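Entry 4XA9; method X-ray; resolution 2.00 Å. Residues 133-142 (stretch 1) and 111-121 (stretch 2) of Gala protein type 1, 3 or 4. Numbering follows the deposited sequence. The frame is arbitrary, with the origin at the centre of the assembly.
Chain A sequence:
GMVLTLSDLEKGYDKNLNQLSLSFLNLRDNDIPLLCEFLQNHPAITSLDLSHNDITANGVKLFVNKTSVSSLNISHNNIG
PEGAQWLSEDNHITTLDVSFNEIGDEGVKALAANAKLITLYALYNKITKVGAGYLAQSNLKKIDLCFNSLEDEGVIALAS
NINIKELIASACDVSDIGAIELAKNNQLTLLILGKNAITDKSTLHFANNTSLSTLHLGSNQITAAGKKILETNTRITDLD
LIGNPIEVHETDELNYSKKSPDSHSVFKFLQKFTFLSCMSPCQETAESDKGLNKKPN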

ATOM      1  N   GLY A 133      -7.313  -9.366 -19.351  1.00 28.48           N
ATOM      2  CA  GLY A 133      -7.409  -9.875 -20.708  1.00 28.65           C
ATOM      3  C   GLY A 133      -6.789  -8.928 -21.718  1.00 28.19           C
ATOM      4  O   GLY A 133      -6.101  -9.351 -22.654  1.00 26.55           O
ATOM      5  N   TYR A 134      -7.030  -7.636 -21.527  1.00 27.67           N
ATOM      6  CA  TYR A 134      -6.447  -6.622 -22.395  1.00 28.93           C
ATOM      7  C   TYR A 134      -4.928  -6.597 -22.267  1.00 31.14           C
ATOM      8  O   TYR A 134      -4.208  -6.495 -23.263  1.00 28.65           O
ATOM      9  CB  TYR A 134      -7.018  -5.243 -22.059  1.00 26.83           C
ATOM     10  CG  TYR A 134      -8.521  -5.130 -22.216  1.00 27.65           C
ATOM     11  CD1 TYR A 134      -9.202  -5.848 -23.194  1.00 29.76           C
ATOM     12  CD2 TYR A 134      -9.258  -4.302 -21.382  1.00 28.28           C
ATOM     13  CE1 TYR A 134     -10.580  -5.734 -23.335  1.00 30.97           C
ATOM     14  CE2 TYR A 134     -10.624  -4.185 -21.512  1.00 28.08           C
ATOM     15  CZ  TYR A 134     -11.282  -4.899 -22.487  1.00 31.20           C
ATOM     16  OH  TYR A 134     -12.649  -4.767 -22.603  1.00 35.39           O
ATOM     17  N   LEU A 135      -4.450  -6.684 -21.028  1.00 29.02           N
ATOM     18  CA  LEU A 135      -3.026  -6.581 -20.738  1.00 25.51           C
ATOM     19  C   LEU A 135      -2.284  -7.818 -21.219  1.00 27.83           C
ATOM     20  O   LEU A 135      -1.076  -7.777 -21.468  1.00 30.37           O
ATOM     21  CB  LEU A 135      -2.805  -6.373 -19.236  1.00 23.71           C
ATOM     22  CG  LEU A 135      -3.238  -5.016 -18.683  1.00 24.73           C
ATOM     23  CD1 LEU A 135      -3.267  -5.022 -17.164  1.00 24.96           C
ATOM     24  CD2 LEU A 135      -2.284  -3.944 -19.180  1.00 27.26           C
ATOM     25  N   ALA A 136      -3.018  -8.918 -21.359  1.00 26.62           N
ATOM     26  CA  ALA A 136      -2.438 -10.164 -21.850  1.00 28.37           C
ATOM     27  C   ALA A 136      -1.983 -10.032 -23.301  1.00 28.05           C
ATOM     28  O   ALA A 136      -1.188 -10.833 -23.786  1.00 28.54           O
ATOM     29  CB  ALA A 136      -3.436 -11.298 -21.710  1.00 31.30           C
ATOM     30  N   GLN A 137      -2.485  -9.011 -23.989  1.00 30.50           N
ATOM     31  CA  GLN A 137      -2.128  -8.776 -25.385  1.00 34.19           C
ATOM     32  C   GLN A 137      -1.134  -7.621 -25.543  1.00 32.59           C
ATOM     33  O   GLN A 137      -0.768  -7.254 -26.661  1.00 32.22           O
ATOM     34  CB  GLN A 137      -3.387  -8.492 -26.209  1.00 39.30           C
ATOM     35  CG  GLN A 137      -4.459  -9.559 -26.079  1.00 43.84           C
ATOM     36  CD  GLN A 137      -4.025 -10.895 -26.655  1.00 49.86           C
ATOM     37  OE1 GLN A 137      -3.156 -10.960 -27.526  1.00 49.99           O
ATOM     38  NE2 GLN A 137      -4.627 -11.973 -26.161  1.00 53.45           N
ATOM     39  N   SER A 138      -0.697  -7.052 -24.425  1.00 30.95           N
ATOM     40  CA  SER A 138       0.193  -5.898 -24.462  1.00 29.24           C
ATOM     41  C   SER A 138       1.631  -6.316 -24.718  1.00 27.40           C
ATOM     42  O   SER A 138       1.943  -7.504 -24.740  1.00 23.65           O
ATOM     43  CB  SER A 138       0.122  -5.121 -23.151  1.00 27.13           C
ATOM     44  OG  SER A 138       0.732  -5.870 -22.120  1.00 24.42           O
ATOM     45  N   ASN A 139       2.506  -5.325 -24.887  1.00 28.64           N
ATOM     46  CA  ASN A 139       3.936  -5.570 -25.039  1.00 33.48           C
ATOM     47  C   ASN A 139       4.712  -5.221 -23.768  1.00 29.25           C
ATOM     48  O   ASN A 139       5.932  -5.063 -23.799  1.00 28.01           O
ATOM     49  CB  ASN A 139       4.495  -4.773 -26.223  1.00 43.77           C
ATOM     50  CG  ASN A 139       4.047  -5.327 -27.567  1.00 53.19           C
ATOM     51  OD1 ASN A 139       3.887  -6.538 -27.732  1.00 59.68           O
ATOM     52  ND2 ASN A 139       3.843  -4.440 -28.535  1.00 54.98           N
ATOM     53  N   LEU A 140       3.996  -5.107 -22.655  1.00 26.45           N
ATOM     54  CA  LEU A 140       4.600  -4.731 -21.379  1.00 24.66           C
ATOM     55  C   LEU A 140       5.610  -5.763 -20.893  1.00 24.65           C
ATOM     56  O   LEU A 140       5.375  -6.967 -20.988  1.00 28.71           O
ATOM     57  CB  LEU A 140       3.511  -4.527 -20.319  1.00 23.34           C
ATOM     58  CG  LEU A 140       2.670  -3.260 -20.508  1.00 22.45           C
ATOM     59  CD1 LEU A 140       1.385  -3.327 -19.693  1.00 20.32           C
ATOM     60  CD2 LEU A 140       3.489  -2.029 -20.122  1.00 23.34           C
ATOM     61  N   LYS A 141       6.742  -5.283 -20.388  1.00 20.60           N
ATOM     62  CA  LYS A 141       7.737  -6.161 -19.792  1.00 21.37           C
ATOM     63  C   LYS A 141       7.508  -6.318 -18.291  1.00 20.92           C
ATOM     64  O   LYS A 141       7.820  -7.361 -17.715  1.00 21.99           O
ATOM     65  CB  LYS A 141       9.148  -5.634 -20.060  1.00 26.48           C
ATOM     66  CG  LYS A 141       9.533  -5.677 -21.530  1.00 34.47           C
ATOM     67  CD  LYS A 141      11.027  -5.490 -21.709  1.00 42.52           C
ATOM     68  CE  LYS A 141      11.437  -5.711 -23.156  1.00 50.55           C
ATOM     69  NZ  LYS A 141      12.914  -5.876 -23.295  1.00 53.97           N
ATOM     70  N   LYS A 142       6.952  -5.283 -17.666  1.00 15.96           N
ATOM     71  CA  LYS A 142       6.662  -5.311 -16.235  1.00 17.43           C
ATOM     72  C   LYS A 142       5.296  -4.708 -15.932  1.00 17.53           C
ATOM     73  O   LYS A 142       4.975  -3.620 -16.412  1.00 19.50           O
ATOM     74  CB  LYS A 142       7.737  -4.556 -15.449  1.00 16.66           C
ATOM     75  CG  LYS A 142       7.412  -4.399 -13.960  1.00 18.65           C
ATOM     76  CD  LYS A 142       8.525  -3.676 -13.207  1.00 21.80           C
ATOM     77  CE  LYS A 142       8.178  -3.534 -11.726  1.00 27.16           C
ATOM     78  NZ  LYS A 142       9.278  -2.889 -10.954  1.00 27.93           N
TER
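Stretch 2 (111-121) LAANAKLITLY

Both stretches go from the last part of a helix through a loop into strand, which stretch 1 enters at Lys142. The two run in the same direction. Ser138 lies nearest Ala112, Asn139 nearest Ala115, Leu140 nearest Ile118 and Lys142 nearest Thr119.

At the helical end the bump is the methyl of Ala112. Ala112 CB sits 3.3 Å from Tyr134 O, 3.8 Å from Leu135 CD2 and 4.0 Å from Ser138 CB, so it fills a small hollow between these three residues. Ala112 O approaches Ser138 CB at 3.3 Å.

A type I turn from Asn114 to Leu117 follows. Here the backbones stand further apart, and water fills the gap. One water joins Ala112 O (2.6 Å) to Asn139 N (3.0 Å). Another is held by Asn114 O (2.6 Å) and Leu117 O (2.8 Å) and takes a weak hydrogen bond from Asn139 N (3.5 Å). Ala115 CB rests on Asn139 ND2 at 3.6 Å.

The Leu140 methyl CD2 fills a hollow lined by Leu117 CB (3.6 Å), Ile118 O (3.7 Å) and Leu120 CB (3.9 Å).

The strands then pair in parallel. Ile118 O accepts from Lys141 N (2.9 Å) and Lys142 N (3.2 Å), and Leu120 N donates to Lys142 O (2.9 Å). The extended Lys142 side chain reaches along to Tyr121, where Lys142 NZ donates to Tyr121 OH at 3.0 Å.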

ATOM      1  N   LEU A 111      -4.242   1.581 -22.395  1.00 20.30           N
ATOM      2  CA  LEU A 111      -2.833   1.459 -22.043  1.00 20.29           C
ATOM      3  C   LEU A 111      -2.217   0.180 -22.599  1.00 25.30           C
ATOM      4  O   LEU A 111      -1.057   0.166 -23.011  1.00 24.20           O
ATOM      5  CB  LEU A 111      -2.657   1.499 -20.524  1.00 21.06           C
ATOM      6  CG  LEU A 111      -2.956   2.847 -19.882  1.00 22.44           C
ATOM      7  CD1 LEU A 111      -2.834   2.746 -18.378  1.00 24.64           C
ATOM      8  CD2 LEU A 111      -2.021   3.922 -20.430  1.00 21.75           C
ATOM      9  N   ALA A 112      -2.997  -0.895 -22.614  1.00 23.53           N
ATOM     10  CA  ALA A 112      -2.482  -2.176 -23.065  1.00 22.92           C
ATOM     11  C   ALA A 112      -2.235  -2.151 -24.567  1.00 27.29           C
ATOM     12  O   ALA A 112      -1.448  -2.942 -25.086  1.00 33.82           O
ATOM     13  CB  ALA A 112      -3.444  -3.296 -22.696  1.00 24.05           C
ATOM     14  N   ALA A 113      -2.907  -1.235 -25.258  1.00 25.26           N
ATOM     15  CA  ALA A 113      -2.757  -1.095 -26.706  1.00 27.70           C
ATOM     16  C   ALA A 113      -1.596  -0.170 -27.073  1.00 29.83           C
ATOM     17  O   ALA A 113      -1.203  -0.086 -28.236  1.00 28.76           O
ATOM     18  CB  ALA A 113      -4.052  -0.584 -27.322  1.00 30.23           C
ATOM     19  N   ASN A 114      -1.045   0.520 -26.076  1.00 28.02           N
ATOM     20  CA  ASN A 114       0.126   1.362 -26.287  1.00 27.67           C
ATOM     21  C   ASN A 114       1.430   0.559 -26.268  1.00 32.31           C
ATOM     22  O   ASN A 114       1.915   0.171 -25.204  1.00 31.05           O
ATOM     23  CB  ASN A 114       0.170   2.472 -25.236  1.00 30.26           C
ATOM     24  CG  ASN A 114       1.367   3.390 -25.403  1.00 31.77           C
ATOM     25  OD1 ASN A 114       2.062   3.347 -26.418  1.00 33.75           O
ATOM     26  ND2 ASN A 114       1.593   4.248 -24.417  1.00 29.66           N
ATOM     27  N   ALA A 115       2.004   0.331 -27.448  1.00 33.50           N
ATOM     28  CA  ALA A 115       3.210  -0.485 -27.569  1.00 35.87           C
ATOM     29  C   ALA A 115       4.459   0.244 -27.066  1.00 34.75           C
ATOM     30  O   ALA A 115       5.517  -0.363 -26.912  1.00 33.89           O
ATOM     31  CB  ALA A 115       3.404  -0.923 -29.014  1.00 39.35           C
ATOM     32  N   LYS A 116       4.334   1.541 -26.810  1.00 35.03           N
ATOM     33  CA  LYS A 116       5.449   2.327 -26.290  1.00 35.85           C
ATOM     34  C   LYS A 116       5.771   1.915 -24.848  1.00 30.57           C
ATOM     35  O   LYS A 116       6.937   1.900 -24.438  1.00 26.33           O
ATOM     36  CB  LYS A 116       5.129   3.824 -26.373  1.00 40.04           C
ATOM     37  CG  LYS A 116       6.279   4.751 -26.027  1.00 45.38           C
ATOM     38  CD  LYS A 116       7.413   4.616 -27.026  1.00 49.57           C
ATOM     39  CE  LYS A 116       8.532   5.603 -26.735  1.00 50.64           C
ATOM     40  NZ  LYS A 116       9.662   5.468 -27.698  1.00 52.20           N
ATOM     41  N   LEU A 117       4.733   1.554 -24.095  1.00 27.32           N
ATOM     42  CA  LEU A 117       4.882   1.207 -22.683  1.00 28.11           C
ATOM     43  C   LEU A 117       5.729  -0.035 -22.423  1.00 29.49           C
ATOM     44  O   LEU A 117       5.482  -1.106 -22.980  1.00 31.09           O
ATOM     45  CB  LEU A 117       3.514   1.006 -22.035  1.00 29.37           C
ATOM     46  CG  LEU A 117       2.767   2.259 -21.587  1.00 28.54           C
ATOM     47  CD1 LEU A 117       1.547   1.869 -20.756  1.00 23.91           C
ATOM     48  CD2 LEU A 117       3.691   3.203 -20.819  1.00 22.34           C
ATOM     49  N   ILE A 118       6.715   0.119 -21.549  1.00 25.70           N
ATOM     50  CA  ILE A 118       7.549  -0.992 -21.111  1.00 23.96           C
ATOM     51  C   ILE A 118       7.167  -1.437 -19.697  1.00 22.46           C
ATOM     52  O   ILE A 118       7.113  -2.634 -19.402  1.00 21.52           O
ATOM     53  CB  ILE A 118       9.043  -0.618 -21.124  1.00 28.18           C
ATOM     54  CG1 ILE A 118       9.445  -0.045 -22.483  1.00 31.35           C
ATOM     55  CG2 ILE A 118       9.892  -1.832 -20.806  1.00 33.39           C
ATOM     56  CD1 ILE A 118      10.888   0.428 -22.535  1.00 32.58           C
ATOM     57  N   THR A 119       6.901  -0.467 -18.825  1.00 18.70           N
ATOM     58  CA  THR A 119       6.566  -0.748 -17.432  1.00 19.62           C
ATOM     59  C   THR A 119       5.299  -0.022 -17.000  1.00 21.52           C
ATOM     60  O   THR A 119       5.167   1.182 -17.213  1.00 22.19           O
ATOM     61  CB  THR A 119       7.709  -0.343 -16.490  1.00 20.31           C
ATOM     62  OG1 THR A 119       8.862  -1.147 -16.757  1.00 22.00           O
ATOM     63  CG2 THR A 119       7.304  -0.512 -15.041  1.00 21.09           C
ATOM     64  N   LEU A 120       4.372  -0.756 -16.392  1.00 20.33           N
ATOM     65  CA  LEU A 120       3.125  -0.163 -15.921  1.00 16.79           C
ATOM     66  C   LEU A 120       2.825  -0.517 -14.468  1.00 17.43           C
ATOM     67  O   LEU A 120       2.706  -1.693 -14.106  1.00 15.48           O
ATOM     68  CB  LEU A 120       1.952  -0.598 -16.807  1.00 17.20           C
ATOM     69  CG  LEU A 120       0.565  -0.098 -16.379  1.00 16.46           C
ATOM     70  CD1 LEU A 120       0.492   1.422 -16.450  1.00 17.05           C
ATOM     71  CD2 LEU A 120      -0.542  -0.726 -17.209  1.00 19.85           C
ATOM     72  N   TYR A 121       2.707   0.514 -13.639  1.00 18.21           N
ATOM     73  CA  TYR A 121       2.211   0.355 -12.277  1.00 15.30           C
ATOM     74  C   TYR A 121       0.768   0.815 -12.274  1.00 16.67           C
ATOM     75  O   TYR A 121       0.478   1.952 -12.661  1.00 18.51           O
ATOM     76  CB  TYR A 121       3.031   1.167 -11.271  1.00 18.01           C
ATOM     77  CG  TYR A 121       4.514   0.871 -11.292  1.00 18.26           C
ATOM     78  CD1 TYR A 121       5.051  -0.127 -10.498  1.00 16.47           C
ATOM     79  CD2 TYR A 121       5.376   1.593 -12.113  1.00 22.15           C
ATOM     80  CE1 TYR A 121       6.401  -0.403 -10.514  1.00 19.15           C
ATOM     81  CE2 TYR A 121       6.734   1.327 -12.136  1.00 24.02           C
ATOM     82  CZ  TYR A 121       7.240   0.326 -11.334  1.00 22.22           C
ATOM     83  OH  TYR A 121       8.586   0.050 -11.348  1.00 23.26           O
TER
HETATM   84  O   HOH W   1       1.014  -2.925 -25.860  1.00 25.93           O
HETATM   85  O   HOH W   2       3.074  -1.957 -24.233  1.00 27.60           O